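Local coordinates for triabin (Triatoma pallidipennis, PDB 1AVG), which inhibits thrombin by forming a one-to-one non-covalent complex with it, blocking fibrin formation and platelet aggregation while barely suppressing its amidolytic activity, at residues Arg129-Ser132 and Asp133-Asp137. Numbering follows the deposited sequence.
Sequences RTKS and DTDPD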
ATOM      1  N   ARG C 129      15.710   5.865  -9.520  1.00 24.24           N
ATOM      2  CA  ARG C 129      16.285   6.895 -10.360  1.00 25.76           C
ATOM      3  C   ARG C 129      17.067   7.854  -9.465  1.00 31.63           C
ATOM      4  O   ARG C 129      18.010   8.503  -9.912  1.00 34.67           O
ATOM      5  CB  ARG C 129      15.176   7.623 -11.121  1.00 20.60           C
ATOM      6  CG  ARG C 129      15.606   8.260 -12.426  1.00 19.38           C
ATOM      7  CD  ARG C 129      16.326   7.269 -13.316  1.00 21.91           C
ATOM      8  NE  ARG C 129      15.833   7.266 -14.693  1.00 25.76           N
ATOM      9  CZ  ARG C 129      16.580   6.997 -15.763  1.00 26.55           C
ATOM     10  NH1 ARG C 129      17.869   6.712 -15.639  1.00 21.84           N
ATOM     11  NH2 ARG C 129      16.022   6.955 -16.963  1.00 32.62           N
ATOM     12  N   THR C 130      16.696   7.903  -8.188  1.00 36.36           N
ATOM     13  CA  THR C 130      17.356   8.772  -7.214  1.00 37.96           C
ATOM     14  C   THR C 130      18.290   7.988  -6.282  1.00 38.33           C
ATOM     15  O   THR C 130      17.923   6.925  -5.763  1.00 37.21           O
ATOM     16  CB  THR C 130      16.298   9.596  -6.404  1.00 42.30           C
ATOM     17  OG1 THR C 130      16.448  10.992  -6.701  1.00 42.85           O
ATOM     18  CG2 THR C 130      16.416   9.370  -4.886  1.00 44.20           C
ATOM     19  N   LYS C 131      19.499   8.513  -6.081  1.00 36.91           N
ATOM     20  CA  LYS C 131      20.484   7.875  -5.219  1.00 36.87           C
ATOM     21  C   LYS C 131      20.129   8.017  -3.747  1.00 37.89           C
ATOM     22  O   LYS C 131      19.897   9.116  -3.249  1.00 40.21           O
ATOM     23  CB  LYS C 131      21.872   8.453  -5.471  1.00 35.51           C
ATOM     24  CG  LYS C 131      22.932   7.885  -4.545  1.00 43.22           C
ATOM     25  CD  LYS C 131      24.332   8.295  -4.971  1.00 50.94           C
ATOM     26  CE  LYS C 131      24.517   9.792  -4.896  1.00 52.89           C
ATOM     27  NZ  LYS C 131      25.815  10.177  -5.490  1.00 56.59           N
ATOM     28  N   SER C 132      20.140   6.900  -3.040  1.00 41.64           N
ATOM     29  CA  SER C 132      19.807   6.887  -1.623  1.00 46.21           C
ATOM     30  C   SER C 132      20.986   7.309  -0.745  1.00 48.12           C
ATOM     31  O   SER C 132      21.330   6.605   0.197  1.00 51.34           O
ATOM     32  CB  SER C 132      19.312   5.484  -1.230  1.00 47.45           C
ATOM     33  OG  SER C 132      18.699   5.453   0.048  1.00 50.97           O
ATOM     34  N   ASP C 133      21.608   8.444  -1.066  1.00 50.02           N
ATOM     35  CA  ASP C 133      22.742   8.987  -0.305  1.00 56.30           C
ATOM     36  C   ASP C 133      23.913   8.038  -0.025  1.00 57.35           C
ATOM     37  O   ASP C 133      25.007   8.239  -0.549  1.00 63.00           O
ATOM     38  CB  ASP C 133      22.259   9.626   1.004  1.00 63.77           C
ATOM     39  CG  ASP C 133      21.418  10.883   0.777  1.00 73.68           C
ATOM     40  OD1 ASP C 133      21.304  11.349  -0.383  1.00 75.69           O
ATOM     41  OD2 ASP C 133      20.871  11.410   1.772  1.00 77.02           O
ATOM     42  N   THR C 134      23.696   7.035   0.823  1.00 54.85           N
ATOM     43  CA  THR C 134      24.723   6.046   1.169  1.00 48.66           C
ATOM     44  C   THR C 134      25.317   5.391  -0.085  1.00 43.59           C
ATOM     45  O   THR C 134      26.430   4.868  -0.056  1.00 42.34           O
ATOM     46  CB  THR C 134      24.132   4.935   2.078  1.00 48.77           C
ATOM     47  OG1 THR C 134      23.354   5.534   3.119  1.00 51.31           O
ATOM     48  CG2 THR C 134      25.237   4.112   2.717  1.00 52.51           C
ATOM     49  N   ASP C 135      24.564   5.413  -1.179  1.00 41.22           N
ATOM     50  CA  ASP C 135      25.022   4.823  -2.431  1.00 35.64           C
ATOM     51  C   ASP C 135      26.219   5.566  -2.990  1.00 33.57           C
ATOM     52  O   ASP C 135      26.325   6.792  -2.879  1.00 29.30           O
ATOM     53  CB  ASP C 135      23.927   4.844  -3.508  1.00 29.94           C
ATOM     54  CG  ASP C 135      22.656   4.136  -3.089  1.00 22.48           C
ATOM     55  OD1 ASP C 135      22.713   3.208  -2.256  1.00 16.99           O
ATOM     56  OD2 ASP C 135      21.586   4.514  -3.616  1.00 19.10           O
ATOM     57  N   PRO C 136      27.149   4.823  -3.594  1.00 36.04           N
ATOM     58  CA  PRO C 136      28.329   5.455  -4.174  1.00 38.03           C
ATOM     59  C   PRO C 136      27.820   6.251  -5.371  1.00 42.93           C
ATOM     60  O   PRO C 136      26.814   5.880  -5.984  1.00 46.32           O
ATOM     61  CB  PRO C 136      29.146   4.255  -4.651  1.00 33.85           C
ATOM     62  CG  PRO C 136      28.713   3.146  -3.735  1.00 32.19           C
ATOM     63  CD  PRO C 136      27.242   3.355  -3.673  1.00 34.03           C
ATOM     64  N   ASP C 137      28.468   7.362  -5.683  1.00 45.16           N
ATOM     65  CA  ASP C 137      28.047   8.142  -6.839  1.00 46.49           C
ATOM     66  C   ASP C 137      28.437   7.316  -8.057  1.00 42.70           C
ATOM     67  O   ASP C 137      29.524   6.745  -8.096  1.00 42.45           O
ATOM     68  CB  ASP C 137      28.762   9.500  -6.864  1.00 51.47           C
ATOM     69  CG  ASP C 137      28.344  10.373  -8.042  1.00 55.13           C
ATOM     70  OD1 ASP C 137      27.165  10.318  -8.453  1.00 55.24           O
ATOM     71  OD2 ASP C 137      29.199  11.133  -8.547  1.00 60.22           O
TER
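Asp135 reaches back across the turn to Ser132, whose backbone N donates to Asp135 OD2 over 2.8 Å with an N-H...O angle of 148°. The donor stands over the carboxylate, 50° out of its plane. Chi1 of -57° sets the Asp135 carboxylate beside its own backbone N and brings OD2 to the Ser132 amide. The same OD2 forms a salt bridge with a basic side chain of another protein chain, and the two partners together would probably help hold the carboxylate in its ionised form.

On the packed side, where Asp135 is buried, Lys131 and Asp135 run alongside one another, pointing opposite ways, with Lys131 CG 3.4 Å from Asp135 CB. The extended first part of the lysine chain lays CD beside the carbonyl oxygens of Asp135 and Pro136. A bend at chi3 then turns NZ to Asp137, where it forms a salt bridge with OD1 at 3.3 Å, its hydrogen bond being weak. Tyr26 of strand 24-28 touches Lys131, Asp135 and Asp137.

The other side is looser: Asp133 and Thr134 are exposed, and Asp133 OD1 lies 6.9 Å from Lys131 NZ. Backbone closure here is the weak bond from Asp133 N to Lys131 O, 2.9 Å long, which marks an inverse gamma turn centred on Ser132. This turn lies in the connection from the last strand of the lipocalin-like barrel to helix 138-141, with Asp137 at the helix N-cap position.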